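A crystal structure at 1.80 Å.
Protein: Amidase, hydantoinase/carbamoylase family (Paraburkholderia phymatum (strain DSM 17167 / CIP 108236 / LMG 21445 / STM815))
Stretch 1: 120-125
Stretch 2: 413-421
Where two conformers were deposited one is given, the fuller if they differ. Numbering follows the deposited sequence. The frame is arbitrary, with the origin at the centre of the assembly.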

# COMPACT_ATOMS: atom_id res chain seq x y z
N ALA A 120 -0.68 -34.99 49.94
CA ALA A 120 -1.65 -35.70 49.10
C ALA A 120 -1.27 -35.75 47.62
O ALA A 120 -1.75 -36.63 46.91
N THR A 121 -0.44 -34.83 47.13
CA THR A 121 -0.03 -34.81 45.72
C THR A 121 1.46 -35.07 45.54
O THR A 121 1.95 -35.01 44.40
N ARG A 122 2.17 -35.38 46.63
CA ARG A 122 3.62 -35.49 46.58
C ARG A 122 4.08 -36.55 45.59
O ARG A 122 5.13 -36.38 44.96
N GLU A 123 3.31 -37.62 45.41
CA GLU A 123 3.73 -38.70 44.52
C GLU A 123 3.62 -38.35 43.04
O GLU A 123 4.21 -39.05 42.22
N PHE A 124 2.88 -37.30 42.68
CA PHE A 124 2.51 -37.11 41.28
C PHE A 124 3.69 -36.57 40.48
O PHE A 124 4.24 -35.52 40.82
N ALA A 125 4.04 -37.25 39.38
CA ALA A 125 5.10 -36.76 38.51
C ALA A 125 4.61 -35.55 37.70
O ALA A 125 3.60 -35.64 36.98
N ALA A 413 -4.18 -29.09 37.96
CA ALA A 413 -3.07 -30.03 37.78
C ALA A 413 -3.13 -31.14 38.81
O ALA A 413 -2.86 -32.30 38.49
N ALA A 414 -3.46 -30.79 40.06
CA ALA A 414 -3.61 -31.82 41.09
C ALA A 414 -4.67 -32.84 40.70
O ALA A 414 -4.49 -34.05 40.91
N ARG A 415 -5.80 -32.36 40.17
CA ARG A 415 -6.90 -33.26 39.81
C ARG A 415 -6.55 -34.07 38.57
O ARG A 415 -6.88 -35.26 38.49
N ILE A 416 -5.93 -33.42 37.59
CA ILE A 416 -5.52 -34.11 36.36
C ILE A 416 -4.53 -35.21 36.68
O ILE A 416 -4.68 -36.37 36.26
N ALA A 417 -3.49 -34.87 37.45
CA ALA A 417 -2.47 -35.86 37.78
C ALA A 417 -3.05 -36.97 38.66
O ALA A 417 -2.74 -38.15 38.47
N GLY A 418 -3.92 -36.60 39.60
CA GLY A 418 -4.51 -37.62 40.46
C GLY A 418 -5.39 -38.58 39.68
O GLY A 418 -5.49 -39.76 40.02
N ALA A 419 -5.99 -38.10 38.59
CA ALA A 419 -6.86 -38.94 37.77
C ALA A 419 -6.09 -39.93 36.91
O ALA A 419 -6.67 -40.92 36.45
N LEU A 420 -4.79 -39.69 36.68
CA LEU A 420 -4.00 -40.58 35.84
C LEU A 420 -3.69 -41.91 36.50
O LEU A 420 -3.21 -42.83 35.82
N ARG A 421 -3.95 -42.05 37.79
CA ARG A 421 -3.67 -43.25 38.55
C ARG A 421 -4.97 -43.97 38.92
O ARG A 421 -5.21 -45.13 38.57

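Nearly 300 residues separate these two stretches in sequence, yet they meet in a small contact that buries 311 Å² counted over both sides. Stretch 2 brings the last part of a helix and the residues that follow it; stretch 1 brings a type I beta turn from Thr-121 to Phe-124, closed by a hydrogen bond from Phe-124 N to Thr-121 O (3.0 Å). The turn sets Glu-123 and Phe-124 side by side, and these two supply most of what stretch 1 offers.

Along the helix, Ala-413 makes no contact with stretch 1, and the packing begins at Ala-414. Its CB points sideways and lies 4.0 Å from CG2 of Thr-121, a buried threonine in the p rotamer (chi1 56°). The methyl group thus meets a methyl group, while Thr-121 OG1 finds its hydrogen-bond partner elsewhere in the structure. The backbone of Ala-414 takes part too: its O comes within 3.5 Å of Phe-124 CE2, approaching the ring obliquely, while accepting the helical hydrogen bond from Gly-418 N (2.9 Å).

Arg-415 directs its CA-to-CB bond away from stretch 1, and the side chain of Ile-416 starts sideways and leads away at its end; neither touches the turn. With Ala-417 the helix again faces its partner. Its CB points toward stretch 1 and reaches 3.6 Å from Phe-124 CD2, an apolar contact. A single methyl suits this position, because the CA atoms of Ala-417 and Phe-124 are only 6.2 Å apart.

Phe-124 is the centre of the interface, with 100 Å² covered by stretch 2. Its CA-to-CB bond runs sideways, but the m rotamer (chi1 -59°) brings the ring nearer the helix, where Ala-417 C and Gly-418 N lie over one face. Gly-418 allows this close approach: its CA is 3.6 Å from Phe-124 CZ. An ideal CB here would stand 3.5 Å from that same CZ, a tight fit, and would be crowded by Ala-414 O at 3.1 Å.

Ala-419 points away, and Leu-420, m at chi1 and t at chi2, points toward stretch 1 without reaching it. Arg-421 completes the contact. This exposed residue, one of whose two deposited conformers is described here, points toward the turn with chi1 off the wells at -33°, chi2 t and chi3 p. Arg-421 CD lies 3.6 Å from Phe-124 CE1, and CE1 lies over one face of the guanidinium. The charged end then reaches Glu-123, whose CA-to-CB bond also points toward stretch 2, with chi1 m and chi2 t: Arg-421 NH2 and Glu-123 OE1 form a salt bridge at 3.1 Å, although its hydrogen bond is weak, with an angle of 123°.

Two waters extend this polar margin. Water 1 lies 2.7 Å from Glu-123 O, placed to donate to it, and accepts from Arg-421 NH2 (3.2 Å). Water 2 accepts from Ala-125 N (3.0 Å) and, weakly, from Arg-421 NH1 (2.8 Å), so the arginine is linked through water to the backbone as well as directly to the carboxylate.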

# COMPACT_ATOMS: atom_id res chain seq x y z
CB ALA A 120 -3.03 -35.07 49.24
CB THR A 121 -0.38 -33.46 45.09
OG1 THR A 121 0.23 -32.42 45.86
CG2 THR A 121 -1.90 -33.22 45.12
CB ARG A 122 4.16 -35.82 47.99
CG ARG A 122 5.70 -35.85 48.08
CD ARG A 122 6.17 -36.50 49.37
NE ARG A 122 5.73 -37.89 49.42
CZ ARG A 122 6.37 -38.88 48.81
NH1 ARG A 122 7.48 -38.64 48.12
NH2 ARG A 122 5.90 -40.12 48.89
CB GLU A 123 2.91 -39.97 44.79
CG GLU A 123 3.07 -40.47 46.20
CD GLU A 123 2.19 -41.68 46.50
OE1 GLU A 123 1.63 -42.28 45.54
OE2 GLU A 123 2.07 -42.02 47.69
CB PHE A 124 1.35 -36.13 41.16
CG PHE A 124 0.09 -36.53 41.89
CD1 PHE A 124 -0.09 -37.80 42.41
CD2 PHE A 124 -0.93 -35.59 42.05
CE1 PHE A 124 -1.28 -38.13 43.08
CE2 PHE A 124 -2.11 -35.91 42.71
CZ PHE A 124 -2.28 -37.17 43.23
CB ALA A 125 5.59 -37.87 37.58
CB ALA A 413 -1.72 -29.31 37.89
CB ALA A 414 -3.97 -31.17 42.43
CB ARG A 415 -8.18 -32.46 39.56
CG ARG A 415 -8.72 -31.74 40.79
CD ARG A 415 -9.17 -32.72 41.86
NE ARG A 415 -10.09 -33.73 41.33
CZ ARG A 415 -11.36 -33.50 41.01
NH1 ARG A 415 -11.89 -32.29 41.14
NH2 ARG A 415 -12.11 -34.50 40.55
CB ILE A 416 -4.92 -33.11 35.36
CG1 ILE A 416 -6.01 -32.20 34.78
CG2 ILE A 416 -4.16 -33.87 34.23
CD1 ILE A 416 -5.44 -30.92 34.12
CB ALA A 417 -1.29 -35.16 38.46
CB ALA A 419 -7.72 -38.06 36.87
CB LEU A 420 -2.69 -39.89 35.46
CG LEU A 420 -2.80 -38.60 34.66
CD1 LEU A 420 -1.40 -38.00 34.47
CD2 LEU A 420 -3.48 -38.87 33.30
CB ARG A 421 -2.87 -42.89 39.81
CG ARG A 421 -1.92 -41.70 39.59
CD ARG A 421 -1.63 -40.93 40.88
NE ARG A 421 -0.67 -41.60 41.76
CZ ARG A 421 0.64 -41.58 41.58
NH1 ARG A 421 1.17 -40.93 40.55
NH2 ARG A 421 1.44 -42.23 42.43
O HOH W 1 4.49 -41.67 41.58
O HOH W 2 3.20 -40.10 38.81